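Biofilm growth-associated repressor (Xylella fastidiosa, PDB 3PQJ) represses an operon that includes its own gene by binding a palindromic AT-rich sequence spanning the -10 region of the blh promoter. Local coordinates at residues A[34-39]-A[74-79]. Sequence-based numbering, arbitrary orientation.
Sequences EGEFSV and QIFYRL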
loop_
_atom_site.group_PDB
_atom_site.type_symbol
_atom_site.label_atom_id
_atom_site.label_comp_id
_atom_site.label_asym_id
_atom_site.label_seq_id
_atom_site.Cartn_x
_atom_site.Cartn_y
_atom_site.Cartn_z
ATOM N N GLU A 34 11.074 -4.569 -12.647
ATOM C CA GLU A 34 11.539 -5.196 -13.879
ATOM C C GLU A 34 13.015 -4.964 -14.165
ATOM O O GLU A 34 13.636 -5.767 -14.855
ATOM C CB GLU A 34 10.706 -4.691 -15.063
ATOM C CG GLU A 34 9.230 -5.031 -14.976
ATOM C CD GLU A 34 8.359 -4.418 -16.053
ATOM O OE1 GLU A 34 8.894 -3.909 -17.066
ATOM O OE2 GLU A 34 7.122 -4.456 -15.877
ATOM N N GLY A 35 13.540 -3.854 -13.675
ATOM C CA GLY A 35 14.928 -3.449 -13.862
ATOM C C GLY A 35 15.099 -1.946 -13.804
ATOM O O GLY A 35 14.158 -1.209 -13.480
ATOM N N GLU A 36 16.311 -1.488 -14.136
ATOM C CA GLU A 36 16.710 -0.086 -14.136
ATOM C C GLU A 36 16.217 0.620 -15.396
ATOM O O GLU A 36 16.370 0.098 -16.499
ATOM C CB GLU A 36 18.241 0.006 -14.000
ATOM C CG GLU A 36 18.831 1.403 -13.865
ATOM C CD GLU A 36 20.319 1.472 -14.162
ATOM O OE1 GLU A 36 20.738 1.033 -15.259
ATOM O OE2 GLU A 36 21.065 2.002 -13.310
ATOM N N PHE A 37 15.624 1.800 -15.225
ATOM C CA PHE A 37 15.110 2.627 -16.315
ATOM C C PHE A 37 15.593 4.064 -16.146
ATOM O O PHE A 37 15.657 4.570 -15.019
ATOM C CB PHE A 37 13.562 2.626 -16.330
ATOM C CG PHE A 37 12.901 1.324 -16.712
ATOM C CD1 PHE A 37 12.571 1.054 -18.035
ATOM C CD2 PHE A 37 12.560 0.382 -15.737
ATOM C CE1 PHE A 37 11.949 -0.158 -18.384
ATOM C CE2 PHE A 37 11.953 -0.841 -16.086
ATOM C CZ PHE A 37 11.639 -1.099 -17.403
ATOM N N SER A 38 15.877 4.740 -17.276
ATOM C CA SER A 38 16.245 6.157 -17.311
ATOM C C SER A 38 14.979 6.961 -17.070
ATOM O O SER A 38 13.874 6.412 -17.176
ATOM C CB SER A 38 16.814 6.535 -18.682
ATOM O OG SER A 38 15.837 6.569 -19.713
ATOM N N VAL A 39 15.125 8.269 -16.817
ATOM C CA VAL A 39 13.971 9.159 -16.646
ATOM C C VAL A 39 13.126 9.172 -17.956
ATOM O O VAL A 39 11.891 9.106 -17.901
ATOM C CB VAL A 39 14.407 10.575 -16.184
ATOM C CG1 VAL A 39 13.204 11.457 -15.903
ATOM C CG2 VAL A 39 15.299 10.500 -14.944
ATOM N N GLN A 74 22.720 10.839 -18.936
ATOM C CA GLN A 74 21.432 10.808 -18.219
ATOM C C GLN A 74 21.435 10.295 -16.775
ATOM O O GLN A 74 22.484 9.893 -16.255
ATOM C CB GLN A 74 20.411 10.000 -19.048
ATOM C CG GLN A 74 20.954 8.680 -19.605
ATOM C CD GLN A 74 20.108 8.107 -20.701
ATOM O OE1 GLN A 74 18.935 8.456 -20.863
ATOM N NE2 GLN A 74 20.663 7.169 -21.443
ATOM N N ILE A 75 20.220 10.314 -16.137
ATOM C CA ILE A 75 19.900 9.809 -14.797
ATOM C C ILE A 75 19.074 8.509 -14.959
ATOM O O ILE A 75 18.165 8.454 -15.788
ATOM C CB ILE A 75 19.187 10.869 -13.900
ATOM C CG1 ILE A 75 20.043 12.159 -13.750
ATOM C CG2 ILE A 75 18.812 10.294 -12.510
ATOM C CD1 ILE A 75 19.313 13.435 -13.154
ATOM N N PHE A 76 19.421 7.468 -14.182
ATOM C CA PHE A 76 18.751 6.168 -14.167
ATOM C C PHE A 76 18.208 5.901 -12.790
ATOM O O PHE A 76 18.895 6.162 -11.798
ATOM C CB PHE A 76 19.736 5.038 -14.506
ATOM C CG PHE A 76 20.274 5.076 -15.909
ATOM C CD1 PHE A 76 19.678 4.328 -16.916
ATOM C CD2 PHE A 76 21.385 5.860 -16.226
ATOM C CE1 PHE A 76 20.163 4.383 -18.223
ATOM C CE2 PHE A 76 21.872 5.910 -17.533
ATOM C CZ PHE A 76 21.261 5.167 -18.522
ATOM N N TYR A 77 17.008 5.321 -12.729
ATOM C CA TYR A 77 16.367 4.960 -11.466
ATOM C C TYR A 77 16.302 3.449 -11.295
ATOM O O TYR A 77 16.063 2.717 -12.260
ATOM C CB TYR A 77 14.979 5.588 -11.362
ATOM C CG TYR A 77 15.016 7.038 -10.940
ATOM C CD1 TYR A 77 14.865 7.397 -9.604
ATOM C CD2 TYR A 77 15.195 8.056 -11.875
ATOM C CE1 TYR A 77 14.879 8.735 -9.208
ATOM C CE2 TYR A 77 15.231 9.399 -11.488
ATOM C CZ TYR A 77 15.067 9.734 -10.151
ATOM O OH TYR A 77 15.095 11.053 -9.751
ATOM N N ARG A 78 16.533 2.992 -10.064
ATOM C CA ARG A 78 16.533 1.576 -9.696
ATOM C C ARG A 78 15.778 1.407 -8.393
ATOM O O ARG A 78 15.889 2.243 -7.514
ATOM C CB ARG A 78 17.984 1.097 -9.515
ATOM C CG ARG A 78 18.184 -0.398 -9.565
ATOM C CD ARG A 78 19.648 -0.735 -9.393
ATOM N NE ARG A 78 19.903 -2.165 -9.573
ATOM C CZ ARG A 78 20.173 -2.742 -10.745
ATOM N NH1 ARG A 78 20.234 -2.015 -11.855
ATOM N NH2 ARG A 78 20.390 -4.049 -10.812
ATOM N N LEU A 79 15.038 0.316 -8.255
ATOM C CA LEU A 79 14.318 0.003 -7.020
ATOM C C LEU A 79 15.262 -0.772 -6.092
ATOM O O LEU A 79 15.795 -1.820 -6.478
ATOM C CB LEU A 79 13.020 -0.792 -7.320
ATOM C CG LEU A 79 12.089 -1.102 -6.156
ATOM C CD1 LEU A 79 11.306 0.128 -5.762
ATOM C CD2 LEU A 79 11.145 -2.192 -6.522
HETATM O O HOH W 1 20.036 3.061 -11.069
HETATM O O HOH W 2 16.754 6.779 -22.861
#
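Phe37 and Tyr77 form an antiparallel hydrogen-bonded pair. Tyr77 N donates to Phe37 O at 2.8 Å and nearly straight, and Phe37 N returns a bond to Tyr77 O at 3.1 Å. A third backbone bond, Val39 N to Ile75 O at 3.2 Å, is more bent. This is the winged helix-turn-helix fold of ArsR-type repressors. The short strand 37-38 pairs with strand 75-79, the middle strand of the sheet, which pairs on its other side with strand 66-70 to form the beta wing. Helix 39-46, which begins the predicted DNA-binding helix-turn-helix, follows strand 37-38 without a break. Ser38 is its N-cap, and its OG accepts a bond from Glu41 N.

Ser38 also faces Phe76 in a non-hydrogen-bonded pair, where the two CA atoms come within 4.0 Å. On the face that holds these two side chains, Glu36 leans against Phe76. With CG anti to the backbone N (chi1 -175°), the Glu36 side chain reaches across strand 75-79. The carboxylate and Phe76 ring planes are 31° apart, and Glu36 OE2 sits 3.5 Å from Phe76 CB. Arg69 on strand 66-70 forms a salt bridge with Glu36 OE1 and a cation-pi contact with the Phe76 ring. A water donates to Glu36 OE2 and, weakly, to Phe76 O. Arg78 NH1 comes within 3.6 Å of Glu36 CB but stays 4.4 Å from Glu36 OE2, beyond a salt bridge.

The opposite face carries Phe37 and Tyr77. Both side chains pack on Leu42 of helix 39-46, and Phe37 also touches helix 23-32. Tyr77 OH is hydrogen-bonded to Arg61. At the edge of the Tyr77 ring, in its plane, Val39 CG2 meets Tyr77 CE2 at 3.6 Å.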